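Metazoan TIR-STING fusion (Crassostrea gigas, PDB 6WT6) is a fusion protein that joins a TIR domain to a STING ligand-binding domain in one chain and associates as a dimer. Local coordinates at residues F179-G182 and Y183-Y187; R308-L311 and T312-I316. All blocks are in the same frame, centred on the assembly; numbering follows the deposited sequence.

Contact 1 (F179-G182 and Y183-Y187)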
loop_
_atom_site.group_PDB
_atom_site.type_symbol
_atom_site.label_atom_id
_atom_site.label_comp_id
_atom_site.label_asym_id
_atom_site.label_seq_id
_atom_site.Cartn_x
_atom_site.Cartn_y
_atom_site.Cartn_z
ATOM N N PHE A 179 -2.779 1.956 -1.595
ATOM C CA PHE A 179 -4.038 2.217 -2.286
ATOM C C PHE A 179 -4.449 3.677 -2.142
ATOM O O PHE A 179 -4.748 4.349 -3.136
ATOM C CB PHE A 179 -5.145 1.300 -1.747
ATOM C CG PHE A 179 -5.078 -0.122 -2.255
ATOM C CD1 PHE A 179 -4.148 -0.499 -3.209
ATOM C CD2 PHE A 179 -5.966 -1.076 -1.784
ATOM C CE1 PHE A 179 -4.096 -1.806 -3.668
ATOM C CE2 PHE A 179 -5.920 -2.384 -2.247
ATOM C CZ PHE A 179 -4.983 -2.747 -3.188
ATOM N N ALA A 180 -4.461 4.187 -0.905
ATOM C CA ALA A 180 -5.007 5.518 -0.642
ATOM C C ALA A 180 -4.153 6.614 -1.275
ATOM O O ALA A 180 -4.675 7.489 -1.976
ATOM C CB ALA A 180 -5.140 5.743 0.865
ATOM N N TRP A 181 -2.842 6.595 -1.032
ATOM C CA TRP A 181 -1.981 7.626 -1.613
ATOM C C TRP A 181 -1.951 7.532 -3.135
ATOM O O TRP A 181 -1.931 8.557 -3.825
ATOM C CB TRP A 181 -0.567 7.530 -1.039
ATOM C CG TRP A 181 -0.454 8.052 0.364
ATOM C CD1 TRP A 181 -0.304 7.317 1.503
ATOM C CD2 TRP A 181 -0.491 9.425 0.774
ATOM N NE1 TRP A 181 -0.240 8.146 2.597
ATOM C CE2 TRP A 181 -0.353 9.445 2.178
ATOM C CE3 TRP A 181 -0.625 10.639 0.091
ATOM C CZ2 TRP A 181 -0.345 10.630 2.912
ATOM C CZ3 TRP A 181 -0.617 11.815 0.824
ATOM C CH2 TRP A 181 -0.476 11.802 2.218
ATOM N N GLY A 182 -1.965 6.311 -3.677
ATOM C CA GLY A 182 -2.003 6.155 -5.124
ATOM C C GLY A 182 -3.306 6.637 -5.737
ATOM O O GLY A 182 -3.317 7.199 -6.835
ATOM N N TYR A 183 -4.422 6.419 -5.040
ATOM C CA TYR A 183 -5.714 6.894 -5.528
ATOM C C TYR A 183 -5.825 8.406 -5.384
ATOM O O TYR A 183 -6.408 9.074 -6.245
ATOM C CB TYR A 183 -6.837 6.172 -4.774
ATOM C CG TYR A 183 -8.255 6.445 -5.239
ATOM C CD1 TYR A 183 -8.604 6.378 -6.583
ATOM C CD2 TYR A 183 -9.261 6.710 -4.316
ATOM C CE1 TYR A 183 -9.912 6.604 -6.997
ATOM C CE2 TYR A 183 -10.564 6.933 -4.715
ATOM C CZ TYR A 183 -10.887 6.880 -6.049
ATOM O OH TYR A 183 -12.191 7.110 -6.422
ATOM N N TYR A 184 -5.251 8.956 -4.315
ATOM C CA TYR A 184 -5.188 10.396 -4.097
ATOM C C TYR A 184 -4.384 11.089 -5.193
ATOM O O TYR A 184 -4.960 11.772 -6.046
ATOM C CB TYR A 184 -4.588 10.683 -2.719
ATOM C CG TYR A 184 -4.438 12.144 -2.371
ATOM C CD1 TYR A 184 -5.548 12.949 -2.162
ATOM C CD2 TYR A 184 -3.180 12.713 -2.226
ATOM C CE1 TYR A 184 -5.412 14.284 -1.832
ATOM C CE2 TYR A 184 -3.033 14.049 -1.893
ATOM C CZ TYR A 184 -4.148 14.828 -1.699
ATOM O OH TYR A 184 -4.004 16.154 -1.369
ATOM N N TYR A 185 -3.058 10.907 -5.197
ATOM C CA TYR A 185 -2.211 11.652 -6.131
ATOM C C TYR A 185 -2.411 11.239 -7.580
ATOM O O TYR A 185 -2.127 12.038 -8.477
ATOM C CB TYR A 185 -0.726 11.506 -5.766
ATOM C CG TYR A 185 -0.273 12.466 -4.698
ATOM C CD1 TYR A 185 -0.204 13.832 -4.949
ATOM C CD2 TYR A 185 0.074 12.013 -3.436
ATOM C CE1 TYR A 185 0.202 14.720 -3.968
ATOM C CE2 TYR A 185 0.484 12.888 -2.456
ATOM C CZ TYR A 185 0.544 14.237 -2.729
ATOM O OH TYR A 185 0.947 15.097 -1.746
ATOM N N GLY A 186 -2.879 10.020 -7.830
ATOM C CA GLY A 186 -3.090 9.604 -9.201
ATOM C C GLY A 186 -4.409 10.023 -9.802
ATOM O O GLY A 186 -4.583 9.896 -11.017
ATOM N N TYR A 187 -5.336 10.543 -8.998
ATOM C CA TYR A 187 -6.692 10.775 -9.486
ATOM C C TYR A 187 -7.435 11.839 -8.686
ATOM O O TYR A 187 -7.768 12.901 -9.224
ATOM C CB TYR A 187 -7.483 9.456 -9.466
ATOM C CG TYR A 187 -8.894 9.561 -10.000
ATOM C CD1 TYR A 187 -9.133 9.885 -11.331
ATOM C CD2 TYR A 187 -9.989 9.321 -9.182
ATOM C CE1 TYR A 187 -10.427 9.981 -11.828
ATOM C CE2 TYR A 187 -11.289 9.407 -9.673
ATOM C CZ TYR A 187 -11.499 9.740 -10.993
ATOM O OH TYR A 187 -12.781 9.833 -11.487
#
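Four backbone hydrogen bonds join residues 179-182 to the next turn of helix 176-204. Tyr-183 N to Phe-179 O and Tyr-184 N to Ala-180 O each measure 2.8 Å, and Tyr-185 N reaches Trp-181 O at 2.9 Å. The fourth differs: Gly-186 N meets Gly-182 O at 3.0 Å in a more bent bond, from well above the carbonyl plane, where the helix widens into a pi-type turn over 184-187.

Trp-181 lies alongside both Tyr-184 and Tyr-185, pointing the same way as each. Trp-181 CE3 touches Tyr-185 CE2 at 3.6 Å; the two planes differ by 15°, yet the rings meet rim to rim and neither overlies the other. Tyr-184 is turned 84° to the indole six-membered ring, and its CD2 lies 4.0 Å from Trp-181 CE3. Opposite first torsions bring these two together: Tyr-184 CG is anti to its backbone N (chi1 179°), whereas Trp-181 CG stands beside its own. Tyr-184 CD2 also sits above one face of the Tyr-185 ring, toward its rim, while Tyr-185 CE2 lies at the edge of Tyr-184. The hydroxyls bond elsewhere, Tyr-184 to Asp-320 and Tyr-185 to Thr-295 of the second subunit. With Trp-181 also packed on Met-289 of that subunit, this is an aromatic cluster on the first helix of the STING domain, extending into the dimer interface.

Contact 2 (R308-L311 and T312-I316)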
loop_
_atom_site.group_PDB
_atom_site.type_symbol
_atom_site.label_atom_id
_atom_site.label_comp_id
_atom_site.label_asym_id
_atom_site.label_seq_id
_atom_site.Cartn_x
_atom_site.Cartn_y
_atom_site.Cartn_z
ATOM N N ARG A 308 -9.257 -0.097 6.678
ATOM C CA ARG A 308 -8.028 0.675 6.810
ATOM C C ARG A 308 -7.839 1.594 5.613
ATOM O O ARG A 308 -7.498 2.771 5.772
ATOM C CB ARG A 308 -6.829 -0.259 6.968
ATOM C CG ARG A 308 -6.706 -0.899 8.331
ATOM C CD ARG A 308 -5.673 -2.002 8.294
ATOM N NE ARG A 308 -5.394 -2.535 9.621
ATOM C CZ ARG A 308 -4.636 -3.599 9.849
ATOM N NH1 ARG A 308 -4.082 -4.251 8.833
ATOM N NH2 ARG A 308 -4.433 -4.013 11.091
ATOM N N PHE A 309 -8.056 1.066 4.403
ATOM C CA PHE A 309 -8.022 1.904 3.210
ATOM C C PHE A 309 -9.034 3.038 3.316
ATOM O O PHE A 309 -8.714 4.203 3.046
ATOM C CB PHE A 309 -8.292 1.059 1.963
ATOM C CG PHE A 309 -8.694 1.874 0.756
ATOM C CD1 PHE A 309 -7.762 2.664 0.086
ATOM C CD2 PHE A 309 -9.998 1.856 0.293
ATOM C CE1 PHE A 309 -8.131 3.408 -1.025
ATOM C CE2 PHE A 309 -10.372 2.600 -0.814
ATOM C CZ PHE A 309 -9.435 3.380 -1.474
ATOM N N TYR A 310 -10.264 2.702 3.708
ATOM C CA TYR A 310 -11.322 3.697 3.850
ATOM C C TYR A 310 -10.923 4.785 4.837
ATOM O O TYR A 310 -11.117 5.978 4.577
ATOM C CB TYR A 310 -12.607 2.987 4.288
ATOM C CG TYR A 310 -13.810 3.867 4.522
ATOM C CD1 TYR A 310 -14.370 4.605 3.489
ATOM C CD2 TYR A 310 -14.413 3.925 5.769
ATOM C CE1 TYR A 310 -15.479 5.396 3.705
ATOM C CE2 TYR A 310 -15.520 4.711 5.993
ATOM C CZ TYR A 310 -16.050 5.444 4.957
ATOM O OH TYR A 310 -17.154 6.231 5.177
ATOM N N LEU A 311 -10.337 4.391 5.966
ATOM C CA LEU A 311 -9.914 5.355 6.973
ATOM C C LEU A 311 -8.739 6.201 6.486
ATOM O O LEU A 311 -8.701 7.415 6.721
ATOM C CB LEU A 311 -9.555 4.613 8.257
ATOM C CG LEU A 311 -8.970 5.387 9.433
ATOM C CD1 LEU A 311 -9.873 6.550 9.806
ATOM C CD2 LEU A 311 -8.784 4.443 10.613
ATOM N N THR A 312 -7.769 5.578 5.812
ATOM C CA THR A 312 -6.593 6.321 5.369
ATOM C C THR A 312 -6.953 7.325 4.281
ATOM O O THR A 312 -6.451 8.456 4.279
ATOM C CB THR A 312 -5.515 5.359 4.871
ATOM O OG1 THR A 312 -5.228 4.391 5.887
ATOM C CG2 THR A 312 -4.241 6.125 4.538
ATOM N N LEU A 313 -7.821 6.930 3.348
ATOM C CA LEU A 313 -8.260 7.858 2.312
ATOM C C LEU A 313 -8.974 9.059 2.923
ATOM O O LEU A 313 -8.791 10.196 2.470
ATOM C CB LEU A 313 -9.165 7.133 1.313
ATOM C CG LEU A 313 -9.615 7.911 0.073
ATOM C CD1 LEU A 313 -8.420 8.388 -0.756
ATOM C CD2 LEU A 313 -10.554 7.068 -0.781
ATOM N N LYS A 314 -9.772 8.834 3.968
ATOM C CA LYS A 314 -10.504 9.943 4.571
ATOM C C LYS A 314 -9.586 10.871 5.359
ATOM O O LYS A 314 -9.855 12.073 5.445
ATOM C CB LYS A 314 -11.628 9.407 5.455
ATOM C CG LYS A 314 -12.726 8.723 4.662
ATOM C CD LYS A 314 -13.668 7.936 5.559
ATOM C CE LYS A 314 -14.777 8.813 6.111
ATOM N NZ LYS A 314 -14.502 9.259 7.496
ATOM N N ARG A 315 -8.505 10.341 5.940
ATOM C CA ARG A 315 -7.541 11.206 6.612
ATOM C C ARG A 315 -6.843 12.121 5.614
ATOM O O ARG A 315 -6.628 13.307 5.889
ATOM C CB ARG A 315 -6.506 10.371 7.367
ATOM C CG ARG A 315 -7.076 9.432 8.412
ATOM C CD ARG A 315 -6.310 9.551 9.713
ATOM N NE ARG A 315 -6.555 8.428 10.611
ATOM C CZ ARG A 315 -5.703 7.425 10.792
ATOM N NH1 ARG A 315 -4.549 7.412 10.138
ATOM N NH2 ARG A 315 -5.998 6.441 11.629
ATOM N N ILE A 316 -6.482 11.585 4.446
ATOM C CA ILE A 316 -5.784 12.378 3.441
ATOM C C ILE A 316 -6.705 13.444 2.865
ATOM O O ILE A 316 -6.322 14.612 2.736
ATOM C CB ILE A 316 -5.226 11.459 2.341
ATOM C CG1 ILE A 316 -4.232 10.459 2.934
ATOM C CG2 ILE A 316 -4.581 12.278 1.236
ATOM C CD1 ILE A 316 -3.850 9.365 1.977
#
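Arg-308 O receives two bonds from Thr-312, both 2.8 Å long: one from Thr-312 N and one from Thr-312 OG1, which arrive from opposite faces of the carbonyl plane. The hydroxyl can reach back because OG1 stands beside its own backbone N (chi1 -54°), and it donates from above that plane. The remaining main-chain bonds continue the ladder, from Leu-313 N to Phe-309 O at 2.9 Å with an N-H...O angle of 169°, through the longer Lys-314 N to Tyr-310 O at 3.2 Å, to Arg-315 N on Leu-311 O.

One CH-pi contact forms between side chains. Lys-314 CD lies 3.6 Å from the centroid of the Tyr-310 ring and 16° off its normal, over one face, a little toward the rim. Bends at chi3 and chi4 fold the lysine chain across the ring, with CE near Tyr-310 OH; that hydroxyl bonds to Asp-79 of the second subunit, toward which Lys-314 NZ makes a weak, long ion pair.

Packing completes the turn. Leu-313 CD2 meets Phe-309 CZ at 3.9 Å, an apolar pair whose side chains run the same way. Separately, Leu-311 CG lies over one face of the Arg-315 guanidinium, and Leu-311 CD2 approaches Arg-315 NH2 to 3.6 Å.

These are i to i+4 contacts of an alpha-helix. The helix carrying them packs on its own domain's sheet through Leu-313 against Ile-329, and elsewhere meets the TIR domain of the second subunit, Leu-311 touching Val-78 and Lys-314 touching His-82 there.

Overall arrangement
Contact 1 comes first along the chain, on helix 176-204, and contact 2 follows on helix 299-319; both belong to the STING ligand-binding domain. Their centres are about 11 Å apart, and the helices touch directly: Phe-179 CB lies 3.5 Å from Phe-309 CD1, while Ile-316 CD1 reaches Trp-181 CE2 at 3.5 Å. Ile-316 CG2 also meets Tyr-184 CD1 at 3.6 Å. Residues distant in sequence therefore form one apolar seam between two helices. Both contacts also reach the second subunit, though differently: contact 1 meets its STING domain, whereas contact 2 meets its TIR domain. The helix pair thus links intradomain packing with contacts to both the STING and the TIR domain of the second subunit.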